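Local coordinates for protein lectin (Pleurotus ostreatus, PDB 6T1D) that binds galactose-containing sugars such as melibiose through calcium ions that the protein and the sugar coordinate together, at residues L238-D243 and G290-I295; D242-L247 and N281-G286. All coordinates share one frame; numbering follows the deposited sequence.

Interaction 1 of 2, residues L238-D243 and G290-I295. With CA (calcium ion), chain T; GLA (alpha-D-galactopyranose), chain H.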
loop_
_atom_site.group_PDB
_atom_site.type_symbol
_atom_site.label_atom_id
_atom_site.label_comp_id
_atom_site.label_asym_id
_atom_site.label_seq_id
_atom_site.Cartn_x
_atom_site.Cartn_y
_atom_site.Cartn_z
ATOM N N LEU A 238 -15.487 14.996 6.995
ATOM C CA LEU A 238 -16.799 15.634 7.059
ATOM C C LEU A 238 -17.800 14.677 6.446
ATOM O O LEU A 238 -17.551 14.140 5.363
ATOM C CB LEU A 238 -16.859 16.967 6.312
ATOM C CG LEU A 238 -18.254 17.615 6.347
ATOM C CD1 LEU A 238 -18.567 18.080 7.746
ATOM C CD2 LEU A 238 -18.361 18.787 5.382
ATOM N N ILE A 239 -18.905 14.426 7.146
ATOM C CA ILE A 239 -19.815 13.365 6.743
ATOM C C ILE A 239 -21.242 13.701 7.164
ATOM O O ILE A 239 -21.476 14.433 8.127
ATOM C CB ILE A 239 -19.340 12.010 7.314
ATOM C CG1 ILE A 239 -20.239 10.874 6.829
ATOM C CG2 ILE A 239 -19.197 12.073 8.845
ATOM C CD1 ILE A 239 -19.734 9.489 7.178
ATOM N N ALA A 240 -22.194 13.201 6.389
ATOM C CA ALA A 240 -23.606 13.263 6.721
ATOM C C ALA A 240 -24.281 12.116 5.991
ATOM O O ALA A 240 -23.767 11.619 4.983
ATOM C CB ALA A 240 -24.229 14.602 6.322
ATOM N N ALA A 241 -25.436 11.694 6.504
ATOM C CA ALA A 241 -26.153 10.601 5.866
ATOM C C ALA A 241 -27.646 10.697 6.162
ATOM O O ALA A 241 -28.063 11.178 7.219
ATOM C CB ALA A 241 -25.606 9.234 6.284
ATOM N N ASP A 242 -28.436 10.240 5.193
ATOM C CA ASP A 242 -29.873 10.002 5.295
ATOM C C ASP A 242 -30.070 8.490 5.291
ATOM O O ASP A 242 -29.972 7.856 4.234
ATOM C CB ASP A 242 -30.571 10.670 4.110
ATOM C CG ASP A 242 -32.065 10.367 4.018
ATOM O OD1 ASP A 242 -32.611 9.541 4.783
ATOM O OD2 ASP A 242 -32.699 10.979 3.127
ATOM N N ASP A 243 -30.398 7.920 6.453
ATOM C CA ASP A 243 -30.815 8.685 7.626
ATOM C C ASP A 243 -29.807 8.776 8.755
ATOM O O ASP A 243 -29.865 9.709 9.552
ATOM C CB ASP A 243 -32.115 8.104 8.169
ATOM C CG ASP A 243 -33.301 8.579 7.407
ATOM O OD1 ASP A 243 -33.618 9.775 7.556
ATOM O OD2 ASP A 243 -33.886 7.789 6.625
ATOM N N GLY A 290 -28.986 8.059 1.461
ATOM C CA GLY A 290 -27.714 8.500 0.914
ATOM C C GLY A 290 -26.700 8.846 1.980
ATOM O O GLY A 290 -27.075 9.273 3.070
ATOM N N VAL A 291 -25.418 8.662 1.689
ATOM C CA VAL A 291 -24.342 9.071 2.582
ATOM C C VAL A 291 -23.321 9.857 1.767
ATOM O O VAL A 291 -23.029 9.500 0.622
ATOM C CB VAL A 291 -23.714 7.847 3.294
ATOM C CG1 VAL A 291 -23.143 6.873 2.297
ATOM C CG2 VAL A 291 -22.639 8.274 4.265
ATOM N N ILE A 292 -22.802 10.944 2.340
ATOM C CA ILE A 292 -21.868 11.822 1.638
ATOM C C ILE A 292 -20.718 12.190 2.563
ATOM O O ILE A 292 -20.929 12.489 3.741
ATOM C CB ILE A 292 -22.586 13.084 1.119
ATOM C CG1 ILE A 292 -21.641 13.966 0.320
ATOM C CG2 ILE A 292 -23.198 13.871 2.258
ATOM C CD1 ILE A 292 -22.385 15.047 -0.449
ATOM N N ALA A 293 -19.496 12.179 2.035
ATOM C CA ALA A 293 -18.340 12.474 2.875
ATOM C C ALA A 293 -17.213 13.059 2.043
ATOM O O ALA A 293 -17.037 12.715 0.870
ATOM C CB ALA A 293 -17.820 11.234 3.612
ATOM N N THR A 294 -16.467 13.970 2.664
ATOM C CA THR A 294 -15.196 14.455 2.146
ATOM C C THR A 294 -14.126 14.151 3.181
ATOM O O THR A 294 -14.319 14.418 4.372
ATOM C CB THR A 294 -15.246 15.956 1.853
ATOM O OG1 THR A 294 -16.312 16.218 0.938
ATOM C CG2 THR A 294 -13.935 16.443 1.253
ATOM N N ILE A 295 -12.999 13.605 2.722
ATOM C CA ILE A 295 -11.901 13.178 3.578
ATOM C C ILE A 295 -10.599 13.759 3.065
ATOM O O ILE A 295 -10.274 13.616 1.882
ATOM C CB ILE A 295 -11.798 11.651 3.647
ATOM C CG1 ILE A 295 -13.092 11.092 4.225
ATOM C CG2 ILE A 295 -10.566 11.257 4.440
ATOM C CD1 ILE A 295 -13.106 9.615 4.298
HETATM CA CA CA T . -34.307 8.224 4.253
HETATM C C1 GLA H . -38.301 11.543 4.434
HETATM C C2 GLA H . -37.637 10.244 4.894
HETATM C C3 GLA H . -36.240 10.456 5.313
HETATM C C4 GLA H . -35.450 11.158 4.283
HETATM C C5 GLA H . -36.131 12.453 3.813
HETATM C C6 GLA H . -35.350 13.019 2.636
HETATM O O2 GLA H . -38.383 9.706 6.007
HETATM O O3 GLA H . -35.609 9.126 5.588
HETATM O O4 GLA H . -35.270 10.284 3.151
HETATM O O5 GLA H . -37.513 12.227 3.391
HETATM O O6 GLA H . -35.977 14.200 2.175
#

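Interaction 2 of 2, residues D242-L247 and N281-G286. With CA (calcium ion), chain T; GLA (alpha-D-galactopyranose), chain H.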
loop_
_atom_site.group_PDB
_atom_site.type_symbol
_atom_site.label_atom_id
_atom_site.label_comp_id
_atom_site.label_asym_id
_atom_site.label_seq_id
_atom_site.Cartn_x
_atom_site.Cartn_y
_atom_site.Cartn_z
ATOM N N ASP A 242 -28.436 10.240 5.193
ATOM C CA ASP A 242 -29.873 10.002 5.295
ATOM C C ASP A 242 -30.070 8.490 5.291
ATOM O O ASP A 242 -29.972 7.856 4.234
ATOM C CB ASP A 242 -30.571 10.670 4.110
ATOM C CG ASP A 242 -32.065 10.367 4.018
ATOM O OD1 ASP A 242 -32.611 9.541 4.783
ATOM O OD2 ASP A 242 -32.699 10.979 3.127
ATOM N N ASP A 243 -30.398 7.920 6.453
ATOM C CA ASP A 243 -30.815 8.685 7.626
ATOM C C ASP A 243 -29.807 8.776 8.755
ATOM O O ASP A 243 -29.865 9.709 9.552
ATOM C CB ASP A 243 -32.115 8.104 8.169
ATOM C CG ASP A 243 -33.301 8.579 7.407
ATOM O OD1 ASP A 243 -33.618 9.775 7.556
ATOM O OD2 ASP A 243 -33.886 7.789 6.625
ATOM N N ARG A 244 -28.892 7.820 8.857
ATOM C CA ARG A 244 -27.899 7.897 9.927
ATOM C C ARG A 244 -26.684 7.068 9.514
ATOM O O ARG A 244 -26.707 6.352 8.508
ATOM C CB ARG A 244 -28.514 7.432 11.258
ATOM C CG ARG A 244 -28.915 5.946 11.275
ATOM C CD ARG A 244 -29.538 5.523 12.615
ATOM N NE ARG A 244 -30.872 6.117 12.706
ATOM C CZ ARG A 244 -31.232 7.092 13.537
ATOM N NH1 ARG A 244 -32.481 7.557 13.504
ATOM N NH2 ARG A 244 -30.356 7.594 14.404
ATOM N N TYR A 245 -25.595 7.213 10.264
ATOM C CA TYR A 245 -24.370 6.526 9.887
ATOM C C TYR A 245 -23.524 6.262 11.117
ATOM O O TYR A 245 -23.645 6.947 12.132
ATOM C CB TYR A 245 -23.557 7.355 8.899
ATOM C CG TYR A 245 -22.855 8.523 9.568
ATOM C CD1 TYR A 245 -23.522 9.714 9.789
ATOM C CD2 TYR A 245 -21.528 8.432 9.977
ATOM C CE1 TYR A 245 -22.897 10.787 10.393
ATOM C CE2 TYR A 245 -20.901 9.498 10.583
ATOM C CZ TYR A 245 -21.592 10.675 10.790
ATOM O OH TYR A 245 -20.981 11.750 11.399
ATOM N N THR A 246 -22.618 5.295 10.989
ATOM C CA THR A 246 -21.492 5.161 11.904
ATOM C C THR A 246 -20.233 4.993 11.070
ATOM O O THR A 246 -20.263 4.337 10.022
ATOM C CB THR A 246 -21.645 3.987 12.869
ATOM O OG1 THR A 246 -22.771 4.227 13.715
ATOM C CG2 THR A 246 -20.412 3.873 13.752
ATOM N N LEU A 247 -19.152 5.638 11.502
ATOM C CA LEU A 247 -17.919 5.739 10.734
ATOM C C LEU A 247 -16.798 4.982 11.437
ATOM O O LEU A 247 -16.615 5.117 12.653
ATOM C CB LEU A 247 -17.547 7.214 10.543
ATOM C CG LEU A 247 -16.216 7.573 9.885
ATOM C CD1 LEU A 247 -16.181 7.036 8.488
ATOM C CD2 LEU A 247 -16.041 9.079 9.869
ATOM N N ASN A 281 -21.247 2.446 8.082
ATOM C CA ASN A 281 -22.482 1.676 8.173
ATOM C C ASN A 281 -23.610 2.697 8.235
ATOM O O ASN A 281 -23.813 3.344 9.267
ATOM C CB ASN A 281 -22.478 0.737 9.373
ATOM C CG ASN A 281 -23.768 -0.031 9.513
ATOM O OD1 ASN A 281 -24.645 0.038 8.656
ATOM N ND2 ASN A 281 -23.879 -0.802 10.584
ATOM N N ALA A 282 -24.310 2.861 7.114
ATOM C CA ALA A 282 -25.404 3.811 6.992
ATOM C C ALA A 282 -26.722 3.062 6.996
ATOM O O ALA A 282 -26.811 1.944 6.484
ATOM C CB ALA A 282 -25.289 4.623 5.708
ATOM N N THR A 283 -27.739 3.667 7.594
ATOM C CA THR A 283 -29.067 3.070 7.671
ATOM C C THR A 283 -30.089 4.007 7.051
ATOM O O THR A 283 -30.032 5.225 7.256
ATOM C CB THR A 283 -29.472 2.757 9.114
ATOM O OG1 THR A 283 -28.420 2.032 9.761
ATOM C CG2 THR A 283 -30.724 1.905 9.124
ATOM N N ASN A 284 -31.032 3.434 6.307
ATOM C CA ASN A 284 -32.145 4.187 5.746
ATOM C C ASN A 284 -33.398 3.914 6.569
ATOM O O ASN A 284 -33.848 2.768 6.663
ATOM C CB ASN A 284 -32.382 3.805 4.284
ATOM C CG ASN A 284 -33.528 4.581 3.659
ATOM O OD1 ASN A 284 -33.758 5.749 3.988
ATOM N ND2 ASN A 284 -34.238 3.945 2.734
ATOM N N GLY A 285 -33.987 4.971 7.122
ATOM C CA GLY A 285 -35.225 4.793 7.848
ATOM C C GLY A 285 -36.447 4.752 6.977
ATOM O O GLY A 285 -37.506 4.312 7.428
ATOM N N GLY A 286 -36.323 5.152 5.732
ATOM C CA GLY A 286 -37.427 5.109 4.798
ATOM C C GLY A 286 -37.221 6.172 3.743
ATOM O O GLY A 286 -36.564 7.187 3.962
HETATM CA CA CA T . -34.307 8.224 4.253
HETATM C C1 GLA H . -38.301 11.543 4.434
HETATM C C2 GLA H . -37.637 10.244 4.894
HETATM C C3 GLA H . -36.240 10.456 5.313
HETATM C C4 GLA H . -35.450 11.158 4.283
HETATM C C5 GLA H . -36.131 12.453 3.813
HETATM C C6 GLA H . -35.350 13.019 2.636
HETATM O O2 GLA H . -38.383 9.706 6.007
HETATM O O3 GLA H . -35.609 9.126 5.588
HETATM O O4 GLA H . -35.270 10.284 3.151
HETATM O O5 GLA H . -37.513 12.227 3.391
HETATM O O6 GLA H . -35.977 14.200 2.175
#

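Interaction 1 of 2, residues L238-D243 and G290-I295
A241 and V291 meet at the apolar centre of this contact, CB of A241 lying 3.7 Å from CG2 of V291. The valine places that methyl there because CG2 stands anti to its backbone N (chi1 60°, measured to CG1). I239 and A293 continue the same face, the CG1 branch of I239 resting 4.0 Å from CB of A293. L238, A240, I292 and T294 occupy the other face, where the small A240 methyl faces CG2 of I292 at 4.3 Å.

The two strands run antiparallel with their short axes 4.6 Å apart. Three hydrogen-bonded pairs, L238 with T294, A240 with I292 and D242 with G290, are each closed by two backbone bonds, and the bond from N of L238 to O of T294 is practically straight at 178°. At the last pair, N of D242 gives a 2.7 Å bond to O of G290, which fixes the strand end just where the chain turns polar. From there the D242 carboxylate leads away from G290: OD1 binds the calcium ion at 2.2 Å, while OD2 lies 2.7 Å from O4 of the galactose and accepts a hydrogen bond from NE1 of W347. A cis peptide bond joins D242 to D243, whose OD2 is a second calcium ligand.

Strand 232-242 lies between 264-268 and 290-299 in one antiparallel sheet of a beta-sandwich-like domain. I239 and V291 pack between the sheets on I280 of strand 276-284, and I292, on the face shared with A240, touches W203 of strand 202-205, a strand of that same second sheet.

Interaction 2 of 2, residues D242-L247 and N281-G286
The calcium and galactose site of this lectin lies at the end of this strand pair, where D243, N284 and G286 come together around the metal. OD1 of N284 and the backbone O of G286 each bind calcium at 2.5 Å, and P288 O completes the protein ligands together with both aspartates. OD2 of D243 is also gripped by N of G285, 2.9 Å away, which reaches the anti side of the carboxylate 24° out of its plane. This second bond probably helps fix the rotation of a carboxylate that already holds the metal. N284 CG is anti to its backbone N (chi1 -179°), which carries the amide oxygen to the calcium; the same OD1 accepts from N of G286, forming an Asx turn, although this donor stands well above the amide plane. The amide nitrogen, ND2, is held by O of P215 and O of G287.

Where strand 244-249 starts and strand 276-284 ends, a classic beta bulge sets D243 and R244 against the single residue T283: O of T283 accepts from N of D243 at 2.8 Å and from N of R244 at 3.3 Å. Beyond it the antiparallel pairing continues through the non-hydrogen-bonded pair Y245/A282 to the hydrogen-bonded pair T246/N281. The R244 chain runs alongside T283, CG of R244 3.9 Å from CB of T283. On the other face, Y245 turns its ring away from A282, and its OH is hydrogen-bonded to OD2 of D264 and OH of Y266.

How the interactions relate
Interactions 1 and 2 share D242 and D243, and their centres are 9 Å apart. Strand 232-242 passes at the cis peptide into strand 244-249, just as 276-284 is followed by 290-299, so the chain crosses twice from one sheet to the other beside the same calcium. The shared D242 and D243 bind the metal in both, interaction 2 adds N284 and G286, and P288 O is the remaining protein ligand. The galactose closes the site with O3 at 2.1 Å and O4 at 2.5 Å from the calcium ion. Away from the sugar the contacts also touch directly, CG2 of I239 lying 3.1 Å from OH of Y245 between the sheets.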